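Long-range contacts in formylmethanofuran--tetrahydromethanopterin formyltransferase (Methanosarcina barkeri, PDB 1M5S), which catalyses the reversible transfer of a formyl group from formylmethanofuran to tetrahydromethanopterin, an early step of methanogenesis from carbon dioxide: residues G163-I168 with I277-Y282; G200-G205 with V244-I249. All blocks are in the same frame, centred on the assembly; numbering follows the deposited sequence.

Contacts 1 and 2 are built on the two neighbouring antiparallel strands 147-170 and 243-251, and their centres lie about 9 Å apart. Along the chain, both segments of contact 2 fall between residues 168 and 277, so the segments of contact 1 flank those of contact 2 in sequence. The strands probably bond to each other from Gly-164 O to Ile-249 N (2.6 Å) and from Ile-168 N to Tyr-245 O (2.8 Å). Between these points Asn-165, the polar centre of contact 1, packs against Glu-246 of contact 2, with Asn-165 CG 3.3 Å from Glu-246 OE2. The pair illustrates how one strand-strand seam can carry a different partner along each outer edge.

Contact 1: G163-I168 with I277-Y282; sequences GGNFFI and ISAGNY
Phe-167 lays its ring obliquely against the backbone of Ala-279 and Gly-280, with Phe-167 CE1 3.4 Å from Gly-280 N. Gly-280 has no CB, which at this place would press into CE1, and the chain can therefore run close beside the ring. The same glycine is gripped by the amide of Asn-165. Gly-280 N donates to Asn-165 OD1 at 2.7 Å, in the carbonyl plane and on a lone pair. In return Asn-165 ND2 gives the hydrogen on the OD1 side to Gly-280 O, a longer bond of 3.2 Å but almost straight at 175°. The other hydrogen of Asn-165 ND2 goes to Gly-163 O, 3.1 Å away, and three bonds together fix the rotation of the amide. CG of Asn-165 stands between the backbone N and the carbonyl carbon (chi1 75°), the crowded position, which brings the amide to Gly-280.

The arrangement is a worked case of a side chain continuing a sheet edge. Phe-167 and Ser-278 form an antiparallel hydrogen-bonded pair, with Phe-167 N to Ser-278 O at 2.7 Å and Ser-278 N to Phe-167 O at 3.0 Å. The first of these donors sits well above its carbonyl plane, by 68°. Beyond Ser-278 the strand ends, and the asparagine amide pairs with Gly-280 much as a backbone would. At the far end Ile-277 CD1 lies 4.1 Å from Ile-168 CG1, the two side chains running side by side, while Ile-277 CG2 approaches Phe-166 CB at 4.2 Å.

Helix 254-268 covers this aliphatic side, Ile-265 meeting Phe-166 and Ile-277. Phe-167 makes an edge-to-face stack with Phe-224 and touches Met-145 of the second subunit, Ser-278 OG bonds to Glu-9, and strand 243-251 flanks the other edge of 147-170.

Contact 2: G200-G205 with V244-I249; sequences GIVASG and VYEIVI
With CG anti to its own carbonyl carbon (chi1 -76°), Tyr-245 carries its ring alongside the loop backbone at Ile-201 to Ala-203; with CG2 anti to its backbone N, Ile-201 directs that methyl to the ring. Ile-201 CG2 comes to 3.6 Å from Tyr-245 CD1, the two side chains crossing obliquely. The carbonyl of Val-202 meets the ring at its edge, near its plane, and Ala-203 CB rests 3.9 Å from Tyr-245 CE1. An alanine in place of Tyr-245 would probably open a gap beside Ile-201 and Ala-203 and leave Glu-146 of the second subunit without the phenol OH to which it is hydrogen-bonded.

A single antiparallel bridge holds loop and strand together: Val-202 and Glu-246 form one isolated hydrogen-bonded pair, by which the loop docks on strand 243-251. Val-202 N lies 2.8 Å from Glu-246 O, nearly along the C=O axis. The return bond from Glu-246 N to Val-202 O is longer, 3.2 Å, yet almost straight at 177°. In this way, within the range of the FTR proximal lobe, the loop covers one edge of the strand, whose other edge is bonded to 147-170.

Both side chains of the bridged pair point the same way. Glu-246, extended with CG anti to the backbone N (chi1 170°), runs beside Val-202 and brings Glu-246 OE1 to 3.9 Å from Val-202 CG1. The other methyl, Val-202 CG2, presses tightly on Val-248 CG2 at 3.5 Å. Further along, a water donates to Val-248 O at 2.8 Å and more weakly to Gly-200 O, spanning the two backbones where direct pairing has ceased. From the second subunit, Trp-32 packs on Ile-201 and Met-145 on Glu-246.

Contact 1: G163-I168 with I277-Y282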
loop_
_atom_site.group_PDB
_atom_site.type_symbol
_atom_site.label_atom_id
_atom_site.label_comp_id
_atom_site.label_asym_id
_atom_site.label_seq_id
_atom_site.Cartn_x
_atom_site.Cartn_y
_atom_site.Cartn_z
ATOM N N GLY A 163 -14.856 -23.638 -2.890
ATOM C CA GLY A 163 -14.646 -24.030 -4.272
ATOM C C GLY A 163 -15.579 -23.418 -5.302
ATOM O O GLY A 163 -15.528 -23.809 -6.468
ATOM N N GLY A 164 -16.445 -22.491 -4.891
ATOM C CA GLY A 164 -17.111 -21.630 -5.866
ATOM C C GLY A 164 -16.076 -20.879 -6.702
ATOM O O GLY A 164 -14.986 -20.583 -6.211
ATOM N N ASN A 165 -16.335 -20.679 -7.989
ATOM C CA ASN A 165 -15.304 -20.122 -8.856
ATOM C C ASN A 165 -15.829 -19.650 -10.203
ATOM O O ASN A 165 -16.971 -19.934 -10.569
ATOM C CB ASN A 165 -14.179 -21.151 -9.071
ATOM C CG ASN A 165 -14.575 -22.267 -10.020
ATOM O OD1 ASN A 165 -14.458 -22.133 -11.235
ATOM N ND2 ASN A 165 -15.033 -23.380 -9.467
ATOM N N PHE A 166 -15.017 -18.850 -10.891
ATOM C CA PHE A 166 -15.181 -18.624 -12.322
ATOM C C PHE A 166 -13.821 -18.406 -12.984
ATOM O O PHE A 166 -12.823 -18.149 -12.303
ATOM C CB PHE A 166 -16.123 -17.438 -12.582
ATOM C CG PHE A 166 -15.633 -16.129 -12.019
ATOM C CD1 PHE A 166 -14.828 -15.284 -12.784
ATOM C CD2 PHE A 166 -15.979 -15.737 -10.727
ATOM C CE1 PHE A 166 -14.374 -14.070 -12.267
ATOM C CE2 PHE A 166 -15.527 -14.526 -10.202
ATOM C CZ PHE A 166 -14.722 -13.693 -10.977
ATOM N N PHE A 167 -13.758 -18.701 -14.279
ATOM C CA PHE A 167 -12.535 -18.563 -15.068
ATOM C C PHE A 167 -12.599 -17.275 -15.890
ATOM O O PHE A 167 -13.676 -16.854 -16.313
ATOM C CB PHE A 167 -12.383 -19.754 -16.021
ATOM C CG PHE A 167 -11.919 -21.027 -15.359
ATOM C CD1 PHE A 167 -12.356 -21.380 -14.093
ATOM C CD2 PHE A 167 -11.056 -21.889 -16.028
ATOM C CE1 PHE A 167 -11.942 -22.572 -13.503
ATOM C CE2 PHE A 167 -10.638 -23.080 -15.444
ATOM C CZ PHE A 167 -11.083 -23.420 -14.182
ATOM N N ILE A 168 -11.446 -16.646 -16.095
ATOM C CA ILE A 168 -11.343 -15.439 -16.914
ATOM C C ILE A 168 -10.337 -15.700 -18.020
ATOM O O ILE A 168 -9.150 -15.918 -17.752
ATOM C CB ILE A 168 -10.842 -14.208 -16.105
ATOM C CG1 ILE A 168 -11.735 -13.951 -14.894
ATOM C CG2 ILE A 168 -10.839 -12.955 -16.987
ATOM C CD1 ILE A 168 -11.108 -12.993 -13.900
ATOM N N ILE A 277 -15.888 -15.663 -19.888
ATOM C CA ILE A 277 -15.986 -16.121 -18.507
ATOM C C ILE A 277 -16.457 -17.570 -18.517
ATOM O O ILE A 277 -17.461 -17.902 -19.151
ATOM C CB ILE A 277 -17.016 -15.292 -17.689
ATOM C CG1 ILE A 277 -16.598 -13.815 -17.630
ATOM C CG2 ILE A 277 -17.197 -15.908 -16.300
ATOM C CD1 ILE A 277 -15.278 -13.558 -16.925
ATOM N N SER A 278 -15.744 -18.424 -17.796
ATOM C CA SER A 278 -16.197 -19.788 -17.573
ATOM C C SER A 278 -16.165 -20.123 -16.081
ATOM O O SER A 278 -16.236 -19.223 -15.244
ATOM C CB SER A 278 -15.327 -20.768 -18.360
ATOM O OG SER A 278 -15.931 -22.047 -18.404
ATOM N N ALA A 279 -16.165 -21.419 -15.768
ATOM C CA ALA A 279 -16.144 -21.918 -14.391
ATOM C C ALA A 279 -15.686 -23.365 -14.374
ATOM O O ALA A 279 -15.827 -24.079 -15.364
ATOM C CB ALA A 279 -17.520 -21.814 -13.763
ATOM N N GLY A 280 -15.137 -23.792 -13.243
ATOM C CA GLY A 280 -14.606 -25.137 -13.140
ATOM C C GLY A 280 -15.530 -26.067 -12.387
ATOM O O GLY A 280 -16.034 -25.730 -11.322
ATOM N N ASN A 281 -15.833 -27.213 -12.988
ATOM C CA ASN A 281 -16.582 -28.241 -12.282
ATOM C C ASN A 281 -15.984 -29.621 -12.492
ATOM O O ASN A 281 -14.968 -29.785 -13.180
ATOM C CB ASN A 281 -18.070 -28.234 -12.678
ATOM C CG ASN A 281 -18.303 -28.425 -14.169
ATOM O OD1 ASN A 281 -18.707 -27.483 -14.860
ATOM N ND2 ASN A 281 -18.191 -29.667 -14.639
ATOM N N TYR A 282 -16.523 -30.579 -11.757
ATOM C CA TYR A 282 -15.991 -31.947 -11.794
ATOM C C TYR A 282 -17.047 -32.946 -12.290
ATOM O O TYR A 282 -17.216 -34.032 -11.715
ATOM C CB TYR A 282 -15.499 -32.319 -10.394
ATOM C CG TYR A 282 -14.240 -31.535 -10.008
ATOM C CD1 TYR A 282 -12.981 -32.016 -10.381
ATOM C CD2 TYR A 282 -14.343 -30.332 -9.291
ATOM C CE1 TYR A 282 -11.827 -31.298 -10.049
ATOM C CE2 TYR A 282 -13.188 -29.612 -8.963
ATOM C CZ TYR A 282 -11.930 -30.094 -9.343
ATOM O OH TYR A 282 -10.808 -29.392 -9.032
#

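Contact 2: G200-G205 with V244-I249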
loop_
_atom_site.group_PDB
_atom_site.type_symbol
_atom_site.label_atom_id
_atom_site.label_comp_id
_atom_site.label_asym_id
_atom_site.label_seq_id
_atom_site.Cartn_x
_atom_site.Cartn_y
_atom_site.Cartn_z
ATOM N N GLY A 200 -5.878 -13.730 -3.957
ATOM C CA GLY A 200 -7.228 -14.129 -4.307
ATOM C C GLY A 200 -7.315 -14.862 -5.634
ATOM O O GLY A 200 -8.412 -15.193 -6.093
ATOM N N ILE A 201 -6.165 -15.132 -6.244
ATOM C CA ILE A 201 -6.117 -15.515 -7.656
ATOM C C ILE A 201 -5.365 -16.826 -7.920
ATOM O O ILE A 201 -4.217 -16.997 -7.504
ATOM C CB ILE A 201 -5.497 -14.372 -8.518
ATOM C CG1 ILE A 201 -6.322 -13.090 -8.364
ATOM C CG2 ILE A 201 -5.454 -14.780 -9.988
ATOM C CD1 ILE A 201 -5.605 -11.830 -8.813
ATOM N N VAL A 202 -6.024 -17.735 -8.635
ATOM C CA VAL A 202 -5.431 -19.012 -9.024
ATOM C C VAL A 202 -4.722 -18.863 -10.363
ATOM O O VAL A 202 -5.360 -18.644 -11.384
ATOM C CB VAL A 202 -6.520 -20.106 -9.163
ATOM C CG1 VAL A 202 -5.886 -21.471 -9.398
ATOM C CG2 VAL A 202 -7.400 -20.123 -7.928
ATOM N N ALA A 203 -3.401 -18.985 -10.363
ATOM C CA ALA A 203 -2.641 -18.938 -11.602
ATOM C C ALA A 203 -2.502 -20.327 -12.232
ATOM O O ALA A 203 -2.259 -20.452 -13.431
ATOM C CB ALA A 203 -1.271 -18.356 -11.341
ATOM N N SER A 204 -2.691 -21.363 -11.424
ATOM C CA SER A 204 -2.365 -22.725 -11.833
ATOM C C SER A 204 -3.547 -23.495 -12.422
ATOM O O SER A 204 -3.508 -23.903 -13.586
ATOM C CB SER A 204 -1.762 -23.501 -10.652
ATOM O OG SER A 204 -2.588 -23.429 -9.501
ATOM N N GLY A 205 -4.603 -23.670 -11.627
ATOM C CA GLY A 205 -5.684 -24.577 -11.998
ATOM C C GLY A 205 -5.271 -26.040 -11.903
ATOM O O GLY A 205 -4.085 -26.350 -11.801
ATOM N N VAL A 244 -5.388 -17.649 -18.815
ATOM C CA VAL A 244 -6.590 -17.853 -18.025
ATOM C C VAL A 244 -6.227 -17.730 -16.552
ATOM O O VAL A 244 -5.179 -18.215 -16.117
ATOM C CB VAL A 244 -7.197 -19.257 -18.260
ATOM C CG1 VAL A 244 -8.527 -19.383 -17.525
ATOM C CG2 VAL A 244 -7.382 -19.514 -19.750
ATOM N N TYR A 245 -7.062 -17.015 -15.805
ATOM C CA TYR A 245 -6.968 -17.003 -14.349
ATOM C C TYR A 245 -8.298 -17.453 -13.770
ATOM O O TYR A 245 -9.356 -17.227 -14.367
ATOM C CB TYR A 245 -6.621 -15.598 -13.822
ATOM C CG TYR A 245 -5.168 -15.224 -14.002
ATOM C CD1 TYR A 245 -4.179 -15.752 -13.168
ATOM C CD2 TYR A 245 -4.771 -14.386 -15.041
ATOM C CE1 TYR A 245 -2.835 -15.455 -13.370
ATOM C CE2 TYR A 245 -3.437 -14.092 -15.254
ATOM C CZ TYR A 245 -2.477 -14.631 -14.419
ATOM O OH TYR A 245 -1.158 -14.378 -14.675
ATOM N N GLU A 246 -8.233 -18.117 -12.621
ATOM C CA GLU A 246 -9.423 -18.553 -11.912
ATOM C C GLU A 246 -9.493 -17.861 -10.553
ATOM O O GLU A 246 -8.465 -17.560 -9.947
ATOM C CB GLU A 246 -9.389 -20.070 -11.732
ATOM C CG GLU A 246 -10.463 -20.609 -10.807
ATOM C CD GLU A 246 -10.326 -22.100 -10.532
ATOM O OE1 GLU A 246 -9.260 -22.684 -10.839
ATOM O OE2 GLU A 246 -11.300 -22.681 -9.998
ATOM N N ILE A 247 -10.706 -17.509 -10.138
ATOM C CA ILE A 247 -10.934 -17.008 -8.793
ATOM C C ILE A 247 -11.765 -18.033 -8.024
ATOM O O ILE A 247 -12.847 -18.409 -8.470
ATOM C CB ILE A 247 -11.643 -15.632 -8.828
ATOM C CG1 ILE A 247 -10.696 -14.595 -9.450
ATOM C CG2 ILE A 247 -12.053 -15.199 -7.422
ATOM C CD1 ILE A 247 -11.108 -13.190 -9.238
ATOM N N VAL A 248 -11.147 -18.634 -7.006
ATOM C CA VAL A 248 -11.836 -19.545 -6.093
ATOM C C VAL A 248 -12.423 -18.783 -4.912
ATOM O O VAL A 248 -11.768 -17.924 -4.332
ATOM C CB VAL A 248 -10.886 -20.640 -5.567
ATOM C CG1 VAL A 248 -11.613 -21.536 -4.579
ATOM C CG2 VAL A 248 -10.357 -21.466 -6.722
ATOM N N ILE A 249 -13.653 -19.133 -4.554
ATOM C CA ILE A 249 -14.445 -18.413 -3.558
ATOM C C ILE A 249 -14.983 -19.413 -2.519
ATOM O O ILE A 249 -15.626 -20.399 -2.879
ATOM C CB ILE A 249 -15.651 -17.691 -4.234
ATOM C CG1 ILE A 249 -15.151 -16.781 -5.357
ATOM C CG2 ILE A 249 -16.445 -16.895 -3.214
ATOM C CD1 ILE A 249 -16.227 -16.251 -6.257
HETATM O O HOH W 1 -9.012 -17.519 -4.665
#